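Long-range contacts in beta-N-acetylglucosaminidase Nag2 (Vibrio harveyi, PDB 6EZR), which probably hydrolyses terminal non-reducing N-acetyl-D-hexosamine residues of N-acetyl-beta-D-hexosaminides, as a member of glycosyl hydrolase family 20: residues A[39-44]-A[62-67]; A[263-268]-A[573-578]; A[485-490]-A[503-508]. All blocks are in the same frame, centred on the assembly; numbering follows the deposited sequence.

Contact 1: residues A[39-44]-A[62-67]; sequences LTFAFD and SFCTLK
Leu-39 and Leu-66, like Phe-41 and Cys-64, face each other as hydrogen-bonded antiparallel pairs, each joined by two backbone bonds. The shortest runs from Leu-66 N to Leu-39 O (2.6 Å), and a fifth bond, from Phe-43 N to Ser-62 O (2.9 Å), carries the pairing past the end of strand 39-42. Between the pairs, CA-H groups also lean on carbonyls, as where Thr-40 CA lies 3.3 Å from Cys-64 O.

Most apolar contacts lie on the sheet face that carries Leu-39, Phe-41, Cys-64 and Leu-66. With its CG set between backbone N and carbonyl carbon (chi1 57°), the Phe-41 ring leans toward strand 63-67, and Cys-64 CB sits over one side of it, 3.7 Å from the ring centroid, a CH-pi contact. Cys-64 SG stands obliquely to the same ring, while Leu-66 CB comes to its edge; Phe-97 stacks on this ring as well.

On the opposite sheet face, Thr-40 CG2 meets Phe-63 CE1 obliquely, and its OG1 lies alongside Thr-65 OG1 at 3.5 Å. Ser-62 OG is held by Gln-333 and Tyr-334 N. These strands belong to the antiparallel part of the N-terminal domain's beta-sheet, whose Asp-44 end reaches Glu-584 of the N-acetylglucosamine site.

Contact 2: residues A[263-268]-A[573-578]; sequences FRYRGM and RIWGIQ
Tyr-265 and Gln-578 meet in the tightly packed part of this contact. The phenol OH donates to Gln-578 OE1 at 2.5 Å, from above the amide's carbonyl plane, while OE1 itself lies near the plane of the tyrosine ring, at its edge. Tyr-503 engages the same hydroxyl, and Gln-578 NE2 is held by Gln-524 and His-298, which fixes the rotation of the amide and satisfies its buried polar atoms. Swung anti to the backbone N (chi1 -174°), the Tyr-265 ring also passes by the indole of Trp-575; Tyr-265 CD2 and Trp-575 CE3 approach to 3.3 Å, but the rings, with planes 30° apart, are slid so far that they barely overlap.

On the other side of the strands, Ile-577 CD1 sits over one face of the Phe-263 ring, 3.5 Å from its centroid, a CH-pi contact, and Ile-574 CG2 adds a looser touch near CE1. Three backbone bonds bind the parallel strands: Tyr-265 N to Trp-575 O (3.1 Å), Ile-577 N to Tyr-265 O and Gly-267 N to Ile-577 O. Strands 265-271 and 574-581 are the first and last of the catalytic TIM barrel, so this pairing closes the barrel. Gly-576 CA lies against Tyr-265 O (3.3 Å), a CA-H...O contact.

Packing slackens toward Arg-264. Its exposed side chain, bent at chi3, crosses Trp-575 at about a right angle, with Arg-264 NH2 still 4.1 Å from Trp-575 CD1. The guanidinium of Arg-266 turns away from 573-578, to Phe-263 O and Lys-293 O. Beside Arg-264 a water joins the segments, accepting from Arg-264 N (2.8 Å) and donating to Trp-575 O (2.9 Å).

Contact 3: residues A[485-490]-A[503-508]; sequences LGWEEA and YSWLSE
Glu-488 reaches across to the turn after strand 503-504, its chain lying over Trp-505. CB stands almost squarely above the six-membered ring, 3.6 Å from its centroid, as a CH-pi contact. CG, anti to the backbone N (chi1 -177°), continues over the same ring near CZ3, and a bend at chi2 then carries CD to Leu-506 CB (3.7 Å). At the tip OE1 is gripped several times: Ser-504 OG donates to its syn lone pair (2.8 Å), Leu-506 N comes from above the carboxylate plane (3.1 Å), and Trp-505 N adds a weak, strongly bent bond. OE2 takes a water that also donates to Ser-504 OG. The carboxylate thus ties together Ser-504, Trp-505 and Leu-506, which probably steadies the turn.

Backbone bonds from Tyr-503 N to Gly-486 O (2.8 Å) and from Glu-488 N to Tyr-503 O join the parallel strands. Beside them the Tyr-503 ring turns an edge toward the face of Trp-487 (planes at 88°), an offset edge-to-face pair; the Trp-487 indole in turn meets that of Trp-505 obliquely. Glu-489 OE1 accepts from the backbone N of Glu-438, the predicted proton donor, and the Trp-505 side chain lies about 6 Å from that of Trp-546, which binds N-acetylglucosamine, as expected at the C-terminal, catalytic end of TIM-barrel strands.

Overall arrangement
Contacts 2 and 3 share the catalytic barrel, their centres about 13 Å apart, and Tyr-265 OH to Tyr-503 OH (2.7 Å), a probable hydrogen bond, links them inside it. Contact 1 belongs to the separate N-terminal sheet, its centre about 40 Å from that of contact 2. All three are largely buried, with exposed margins at Asp-44, Arg-264 and Leu-506. Their chemistry follows their place: an antiparallel pair with mostly apolar and sulfur-aromatic packing in contact 1; parallel barrel strands with buried polar groups and aromatics in contact 2; and a carboxylate-held turn in contact 3. Contacts 1 and 3 both lie near the active site, contact 1 beside Glu-584 and contact 3 beside the predicted proton donor Glu-438.

Contact 1: residues A[39-44]-A[62-67]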
loop_
_atom_site.group_PDB
_atom_site.type_symbol
_atom_site.label_atom_id
_atom_site.label_comp_id
_atom_site.label_asym_id
_atom_site.label_seq_id
_atom_site.Cartn_x
_atom_site.Cartn_y
_atom_site.Cartn_z
ATOM N N LEU A 39 21.827 20.560 -12.727
ATOM C CA LEU A 39 21.527 19.855 -11.495
ATOM C C LEU A 39 20.188 19.151 -11.615
ATOM O O LEU A 39 19.190 19.775 -11.957
ATOM C CB LEU A 39 21.500 20.830 -10.320
ATOM C CG LEU A 39 21.412 20.222 -8.913
ATOM C CD1 LEU A 39 22.515 19.206 -8.618
ATOM C CD2 LEU A 39 21.445 21.347 -7.890
ATOM N N THR A 40 20.188 17.852 -11.338
ATOM C CA THR A 40 18.985 17.039 -11.329
ATOM C C THR A 40 18.834 16.440 -9.931
ATOM O O THR A 40 19.812 15.982 -9.343
ATOM C CB THR A 40 19.059 15.930 -12.398
ATOM O OG1 THR A 40 18.808 16.494 -13.689
ATOM C CG2 THR A 40 18.043 14.842 -12.150
ATOM N N PHE A 41 17.607 16.444 -9.414
ATOM C CA PHE A 41 17.321 15.918 -8.079
ATOM C C PHE A 41 15.866 15.479 -7.953
ATOM O O PHE A 41 15.017 15.833 -8.780
ATOM C CB PHE A 41 17.652 16.957 -6.992
ATOM C CG PHE A 41 16.929 18.274 -7.157
ATOM C CD1 PHE A 41 15.684 18.487 -6.567
ATOM C CD2 PHE A 41 17.496 19.305 -7.896
ATOM C CE1 PHE A 41 15.020 19.700 -6.710
ATOM C CE2 PHE A 41 16.841 20.519 -8.047
ATOM C CZ PHE A 41 15.597 20.717 -7.456
ATOM N N ALA A 42 15.599 14.715 -6.899
ATOM C CA ALA A 42 14.267 14.205 -6.595
ATOM C C ALA A 42 13.710 14.955 -5.385
ATOM O O ALA A 42 14.383 15.063 -4.362
ATOM C CB ALA A 42 14.318 12.712 -6.320
ATOM N N PHE A 43 12.486 15.465 -5.516
ATOM C CA PHE A 43 11.846 16.289 -4.492
ATOM C C PHE A 43 10.342 16.123 -4.614
ATOM O O PHE A 43 9.775 16.411 -5.665
ATOM C CB PHE A 43 12.250 17.755 -4.686
ATOM C CG PHE A 43 11.771 18.686 -3.601
ATOM C CD1 PHE A 43 12.079 18.451 -2.258
ATOM C CD2 PHE A 43 11.052 19.834 -3.926
ATOM C CE1 PHE A 43 11.650 19.326 -1.267
ATOM C CE2 PHE A 43 10.627 20.711 -2.940
ATOM C CZ PHE A 43 10.918 20.453 -1.607
ATOM N N ASP A 44 9.701 15.677 -3.533
ATOM C CA ASP A 44 8.291 15.239 -3.562
ATOM C C ASP A 44 7.263 16.369 -3.364
ATOM O O ASP A 44 6.076 16.091 -3.191
ATOM C CB ASP A 44 8.049 14.111 -2.523
ATOM C CG ASP A 44 7.035 13.045 -3.011
ATOM O OD1 ASP A 44 6.959 12.805 -4.240
ATOM O OD2 ASP A 44 6.321 12.442 -2.166
ATOM N N SER A 62 8.270 13.992 -9.078
ATOM C CA SER A 62 9.392 14.253 -8.179
ATOM C C SER A 62 10.675 14.653 -8.922
ATOM O O SER A 62 11.610 15.151 -8.307
ATOM C CB SER A 62 9.670 13.044 -7.290
ATOM O OG SER A 62 10.249 11.991 -8.034
ATOM N N PHE A 63 10.707 14.438 -10.236
ATOM C CA PHE A 63 11.920 14.602 -11.016
ATOM C C PHE A 63 12.145 16.061 -11.379
ATOM O O PHE A 63 11.464 16.597 -12.260
ATOM C CB PHE A 63 11.840 13.746 -12.271
ATOM C CG PHE A 63 13.095 13.751 -13.081
ATOM C CD1 PHE A 63 14.279 13.272 -12.540
ATOM C CD2 PHE A 63 13.100 14.239 -14.380
ATOM C CE1 PHE A 63 15.447 13.272 -13.283
ATOM C CE2 PHE A 63 14.264 14.240 -15.130
ATOM C CZ PHE A 63 15.441 13.757 -14.580
ATOM N N CYS A 64 13.107 16.683 -10.696
ATOM C CA CYS A 64 13.406 18.100 -10.862
ATOM C C CYS A 64 14.750 18.287 -11.561
ATOM O O CYS A 64 15.704 17.567 -11.281
ATOM C CB CYS A 64 13.422 18.804 -9.505
ATOM S SG CYS A 64 11.890 18.679 -8.547
ATOM N N THR A 65 14.803 19.263 -12.464
ATOM C CA THR A 65 16.007 19.598 -13.231
ATOM C C THR A 65 16.192 21.107 -13.127
ATOM O O THR A 65 15.270 21.852 -13.408
ATOM C CB THR A 65 15.877 19.166 -14.712
ATOM O OG1 THR A 65 15.721 17.740 -14.789
ATOM C CG2 THR A 65 17.107 19.555 -15.525
ATOM N N LEU A 66 17.379 21.541 -12.714
ATOM C CA LEU A 66 17.683 22.953 -12.539
ATOM C C LEU A 66 18.829 23.333 -13.464
ATOM O O LEU A 66 19.970 22.953 -13.238
ATOM C CB LEU A 66 18.037 23.247 -11.082
ATOM C CG LEU A 66 18.268 24.704 -10.670
ATOM C CD1 LEU A 66 17.083 25.598 -11.008
ATOM C CD2 LEU A 66 18.553 24.758 -9.175
ATOM N N LYS A 67 18.499 24.066 -14.520
ATOM C CA LYS A 67 19.482 24.538 -15.481
ATOM C C LYS A 67 19.999 25.916 -15.032
ATOM O O LYS A 67 19.212 26.864 -14.912
ATOM C CB LYS A 67 18.861 24.599 -16.880
ATOM C CG LYS A 67 19.847 24.317 -18.000
ATOM C CD LYS A 67 19.181 24.415 -19.365
ATOM C CE LYS A 67 20.192 24.336 -20.501
ATOM N NZ LYS A 67 20.983 25.591 -20.656
#

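Contact 2: residues A[263-268]-A[573-578]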
loop_
_atom_site.group_PDB
_atom_site.type_symbol
_atom_site.label_atom_id
_atom_site.label_comp_id
_atom_site.label_asym_id
_atom_site.label_seq_id
_atom_site.Cartn_x
_atom_site.Cartn_y
_atom_site.Cartn_z
ATOM N N PHE A 263 -15.819 -7.883 11.028
ATOM C CA PHE A 263 -16.094 -7.486 9.633
ATOM C C PHE A 263 -15.745 -8.592 8.629
ATOM O O PHE A 263 -14.809 -9.363 8.856
ATOM C CB PHE A 263 -15.306 -6.224 9.286
ATOM C CG PHE A 263 -15.796 -4.993 9.985
ATOM C CD1 PHE A 263 -16.988 -4.398 9.607
ATOM C CD2 PHE A 263 -15.066 -4.423 11.018
ATOM C CE1 PHE A 263 -17.446 -3.254 10.239
ATOM C CE2 PHE A 263 -15.511 -3.277 11.654
ATOM C CZ PHE A 263 -16.705 -2.691 11.266
ATOM N N ARG A 264 -16.493 -8.653 7.525
ATOM C CA ARG A 264 -16.272 -9.665 6.475
ATOM C C ARG A 264 -15.012 -9.395 5.637
ATOM O O ARG A 264 -14.233 -10.313 5.364
ATOM C CB ARG A 264 -17.502 -9.781 5.556
ATOM C CG ARG A 264 -18.744 -10.285 6.283
ATOM C CD ARG A 264 -19.940 -10.555 5.369
ATOM N NE ARG A 264 -20.259 -9.463 4.439
ATOM C CZ ARG A 264 -20.824 -8.297 4.766
ATOM N NH1 ARG A 264 -21.136 -8.005 6.030
ATOM N NH2 ARG A 264 -21.068 -7.397 3.815
ATOM N N TYR A 265 -14.835 -8.142 5.224
ATOM C CA TYR A 265 -13.684 -7.714 4.433
ATOM C C TYR A 265 -12.634 -7.144 5.388
ATOM O O TYR A 265 -12.895 -6.155 6.074
ATOM C CB TYR A 265 -14.129 -6.669 3.415
ATOM C CG TYR A 265 -13.076 -6.217 2.412
ATOM C CD1 TYR A 265 -12.075 -5.311 2.768
ATOM C CD2 TYR A 265 -13.114 -6.655 1.089
ATOM C CE1 TYR A 265 -11.130 -4.879 1.843
ATOM C CE2 TYR A 265 -12.181 -6.225 0.158
ATOM C CZ TYR A 265 -11.185 -5.345 0.535
ATOM O OH TYR A 265 -10.246 -4.940 -0.393
ATOM N N ARG A 266 -11.459 -7.775 5.437
ATOM C CA ARG A 266 -10.346 -7.349 6.304
ATOM C C ARG A 266 -9.081 -7.354 5.460
ATOM O O ARG A 266 -8.449 -8.395 5.294
ATOM C CB ARG A 266 -10.198 -8.286 7.515
ATOM C CG ARG A 266 -11.501 -8.500 8.281
ATOM C CD ARG A 266 -11.339 -9.392 9.510
ATOM N NE ARG A 266 -10.894 -10.744 9.164
ATOM C CZ ARG A 266 -11.643 -11.678 8.567
ATOM N NH1 ARG A 266 -12.915 -11.457 8.229
ATOM N NH2 ARG A 266 -11.106 -12.861 8.299
ATOM N N GLY A 267 -8.717 -6.193 4.921
ATOM C CA GLY A 267 -7.701 -6.115 3.879
ATOM C C GLY A 267 -6.503 -5.207 4.079
ATOM O O GLY A 267 -6.456 -4.355 4.980
ATOM N N MET A 268 -5.539 -5.402 3.184
ATOM C CA MET A 268 -4.317 -4.635 3.147
ATOM C C MET A 268 -4.004 -4.334 1.684
ATOM O O MET A 268 -4.026 -5.240 0.852
ATOM C CB MET A 268 -3.190 -5.431 3.806
ATOM C CG MET A 268 -1.917 -4.649 4.058
ATOM S SD MET A 268 -0.797 -4.774 2.657
ATOM C CE MET A 268 0.257 -3.367 2.982
ATOM N N ARG A 573 -24.405 -2.771 4.281
ATOM C CA ARG A 573 -23.622 -2.132 3.206
ATOM C C ARG A 573 -22.125 -1.929 3.508
ATOM O O ARG A 573 -21.355 -1.671 2.589
ATOM C CB ARG A 573 -24.240 -0.781 2.842
ATOM C CG ARG A 573 -25.691 -0.858 2.393
ATOM C CD ARG A 573 -25.874 -0.768 0.889
ATOM N NE ARG A 573 -27.282 -0.964 0.536
ATOM C CZ ARG A 573 -28.264 -0.067 0.703
ATOM N NH1 ARG A 573 -28.029 1.143 1.220
ATOM N NH2 ARG A 573 -29.507 -0.385 0.345
ATOM N N ILE A 574 -21.714 -2.024 4.771
ATOM C CA ILE A 574 -20.291 -1.967 5.122
ATOM C C ILE A 574 -19.636 -3.337 4.905
ATOM O O ILE A 574 -19.885 -4.273 5.657
ATOM C CB ILE A 574 -20.057 -1.498 6.581
ATOM C CG1 ILE A 574 -20.791 -0.170 6.876
ATOM C CG2 ILE A 574 -18.566 -1.363 6.864
ATOM C CD1 ILE A 574 -20.540 0.965 5.897
ATOM N N TRP A 575 -18.801 -3.442 3.871
ATOM C CA TRP A 575 -17.999 -4.648 3.621
ATOM C C TRP A 575 -17.024 -4.857 4.768
ATOM O O TRP A 575 -16.982 -5.922 5.396
ATOM C CB TRP A 575 -17.205 -4.513 2.318
ATOM C CG TRP A 575 -17.821 -5.127 1.099
ATOM C CD1 TRP A 575 -19.149 -5.391 0.865
ATOM C CD2 TRP A 575 -17.120 -5.526 -0.082
ATOM N NE1 TRP A 575 -19.305 -5.951 -0.387
ATOM C CE2 TRP A 575 -18.074 -6.041 -0.986
ATOM C CE3 TRP A 575 -15.774 -5.504 -0.459
ATOM C CZ2 TRP A 575 -17.715 -6.537 -2.245
ATOM C CZ3 TRP A 575 -15.417 -5.988 -1.701
ATOM C CH2 TRP A 575 -16.380 -6.497 -2.582
ATOM N N GLY A 576 -16.237 -3.823 5.030
ATOM C CA GLY A 576 -15.298 -3.860 6.117
ATOM C C GLY A 576 -14.212 -2.828 5.977
ATOM O O GLY A 576 -14.435 -1.733 5.449
ATOM N N ILE A 577 -13.037 -3.193 6.480
ATOM C CA ILE A 577 -11.936 -2.265 6.693
ATOM C C ILE A 577 -10.772 -2.656 5.796
ATOM O O ILE A 577 -10.575 -3.839 5.489
ATOM C CB ILE A 577 -11.498 -2.230 8.186
ATOM C CG1 ILE A 577 -12.424 -1.324 9.000
ATOM C CG2 ILE A 577 -10.115 -1.622 8.368
ATOM C CD1 ILE A 577 -13.851 -1.791 9.127
ATOM N N GLN A 578 -10.017 -1.641 5.378
ATOM C CA GLN A 578 -8.748 -1.850 4.715
ATOM C C GLN A 578 -7.671 -0.890 5.220
ATOM O O GLN A 578 -7.946 0.259 5.540
ATOM C CB GLN A 578 -8.901 -1.692 3.205
ATOM C CG GLN A 578 -7.862 -2.502 2.457
ATOM C CD GLN A 578 -8.043 -2.457 0.961
ATOM O OE1 GLN A 578 -8.299 -3.482 0.339
ATOM N NE2 GLN A 578 -7.912 -1.269 0.378
HETATM O O HOH W 1 -18.811 -7.065 7.326
#

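Contact 3: residues A[485-490]-A[503-508]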
loop_
_atom_site.group_PDB
_atom_site.type_symbol
_atom_site.label_atom_id
_atom_site.label_comp_id
_atom_site.label_asym_id
_atom_site.label_seq_id
_atom_site.Cartn_x
_atom_site.Cartn_y
_atom_site.Cartn_z
ATOM N N LEU A 485 -14.936 -2.273 -8.583
ATOM C CA LEU A 485 -14.561 -1.563 -7.354
ATOM C C LEU A 485 -13.904 -0.226 -7.734
ATOM O O LEU A 485 -13.206 -0.131 -8.744
ATOM C CB LEU A 485 -13.592 -2.420 -6.531
ATOM C CG LEU A 485 -14.156 -3.476 -5.556
ATOM C CD1 LEU A 485 -15.320 -4.273 -6.109
ATOM C CD2 LEU A 485 -13.056 -4.427 -5.105
ATOM N N GLY A 486 -14.125 0.802 -6.928
ATOM C CA GLY A 486 -13.545 2.119 -7.191
ATOM C C GLY A 486 -13.222 2.892 -5.931
ATOM O O GLY A 486 -13.722 2.575 -4.856
ATOM N N TRP A 487 -12.382 3.914 -6.078
ATOM C CA TRP A 487 -12.029 4.796 -4.973
ATOM C C TRP A 487 -13.135 5.814 -4.676
ATOM O O TRP A 487 -13.990 6.087 -5.521
ATOM C CB TRP A 487 -10.736 5.541 -5.281
ATOM C CG TRP A 487 -9.506 4.682 -5.273
ATOM C CD1 TRP A 487 -8.635 4.498 -6.301
ATOM C CD2 TRP A 487 -8.993 3.922 -4.171
ATOM N NE1 TRP A 487 -7.622 3.651 -5.920
ATOM C CE2 TRP A 487 -7.815 3.291 -4.615
ATOM C CE3 TRP A 487 -9.422 3.702 -2.855
ATOM C CZ2 TRP A 487 -7.061 2.454 -3.791
ATOM C CZ3 TRP A 487 -8.679 2.870 -2.040
ATOM C CH2 TRP A 487 -7.511 2.253 -2.508
ATOM N N GLU A 488 -13.100 6.324 -3.445
ATOM C CA GLU A 488 -13.896 7.462 -2.930
ATOM C C GLU A 488 -14.767 8.255 -3.929
ATOM O O GLU A 488 -15.999 8.258 -3.846
ATOM C CB GLU A 488 -12.913 8.422 -2.214
ATOM C CG GLU A 488 -13.519 9.640 -1.539
ATOM C CD GLU A 488 -14.378 9.295 -0.334
ATOM O OE1 GLU A 488 -13.981 8.414 0.456
ATOM O OE2 GLU A 488 -15.441 9.931 -0.164
ATOM N N GLU A 489 -14.109 8.916 -4.873
ATOM C CA GLU A 489 -14.764 9.896 -5.738
ATOM C C GLU A 489 -15.623 9.297 -6.861
ATOM O O GLU A 489 -16.358 10.031 -7.523
ATOM C CB GLU A 489 -13.727 10.838 -6.323
ATOM C CG GLU A 489 -12.924 11.589 -5.271
ATOM C CD GLU A 489 -11.616 12.108 -5.818
ATOM O OE1 GLU A 489 -10.837 11.286 -6.369
ATOM O OE2 GLU A 489 -11.380 13.331 -5.709
ATOM N N ALA A 490 -15.553 7.983 -7.064
ATOM C CA ALA A 490 -16.461 7.295 -7.993
ATOM C C ALA A 490 -17.959 7.472 -7.679
ATOM O O ALA A 490 -18.776 7.350 -8.582
ATOM C CB ALA A 490 -16.116 5.816 -8.076
ATOM N N TYR A 503 -14.395 2.388 -2.181
ATOM C CA TYR A 503 -13.349 2.339 -1.163
ATOM C C TYR A 503 -13.193 3.776 -0.669
ATOM O O TYR A 503 -12.625 4.622 -1.359
ATOM C CB TYR A 503 -12.039 1.781 -1.752
ATOM C CG TYR A 503 -11.992 0.260 -1.870
ATOM C CD1 TYR A 503 -13.031 -0.451 -2.483
ATOM C CD2 TYR A 503 -10.904 -0.475 -1.382
ATOM C CE1 TYR A 503 -12.995 -1.837 -2.596
ATOM C CE2 TYR A 503 -10.867 -1.868 -1.491
ATOM C CZ TYR A 503 -11.918 -2.541 -2.106
ATOM O OH TYR A 503 -11.914 -3.915 -2.235
ATOM N N SER A 504 -13.744 4.050 0.509
ATOM C CA SER A 504 -13.830 5.399 1.040
ATOM C C SER A 504 -12.641 5.756 1.929
ATOM O O SER A 504 -12.408 5.098 2.941
ATOM C CB SER A 504 -15.120 5.564 1.835
ATOM O OG SER A 504 -15.228 6.877 2.367
ATOM N N TRP A 505 -11.904 6.808 1.562
ATOM C CA TRP A 505 -10.772 7.280 2.383
ATOM C C TRP A 505 -10.936 8.657 3.024
ATOM O O TRP A 505 -10.083 9.058 3.816
ATOM C CB TRP A 505 -9.414 7.167 1.655
ATOM C CG TRP A 505 -9.357 7.549 0.219
ATOM C CD1 TRP A 505 -8.999 6.737 -0.822
ATOM C CD2 TRP A 505 -9.602 8.838 -0.345
ATOM N NE1 TRP A 505 -9.030 7.434 -2.002
ATOM C CE2 TRP A 505 -9.397 8.726 -1.740
ATOM C CE3 TRP A 505 -9.985 10.075 0.185
ATOM C CZ2 TRP A 505 -9.566 9.804 -2.609
ATOM C CZ3 TRP A 505 -10.152 11.146 -0.681
ATOM C CH2 TRP A 505 -9.944 11.004 -2.065
ATOM N N LEU A 506 -12.026 9.363 2.724
ATOM C CA LEU A 506 -12.200 10.726 3.219
ATOM C C LEU A 506 -12.498 10.745 4.724
ATOM O O LEU A 506 -11.754 11.340 5.504
ATOM C CB LEU A 506 -13.297 11.446 2.438
ATOM C CG LEU A 506 -13.431 12.950 2.731
ATOM C CD1 LEU A 506 -12.204 13.764 2.318
ATOM C CD2 LEU A 506 -14.670 13.488 2.042
ATOM N N SER A 507 -13.580 10.074 5.115
ATOM C CA SER A 507 -14.046 10.057 6.502
ATOM C C SER A 507 -15.106 8.976 6.707
ATOM O O SER A 507 -15.698 8.479 5.744
ATOM C CB SER A 507 -14.654 11.409 6.872
ATOM O OG SER A 507 -15.838 11.645 6.125
ATOM N N GLU A 508 -15.357 8.635 7.963
ATOM C CA GLU A 508 -16.408 7.675 8.281
ATOM C C GLU A 508 -17.792 8.250 7.967
ATOM O O GLU A 508 -18.636 7.563 7.382
ATOM C CB GLU A 508 -16.332 7.243 9.737
ATOM C CG GLU A 508 -17.284 6.111 10.079
ATOM C CD GLU A 508 -17.108 5.652 11.504
ATOM O OE1 GLU A 508 -16.186 4.851 11.749
ATOM O OE2 GLU A 508 -17.881 6.090 12.377
HETATM O O HOH W 2 -17.408 8.224 0.952
#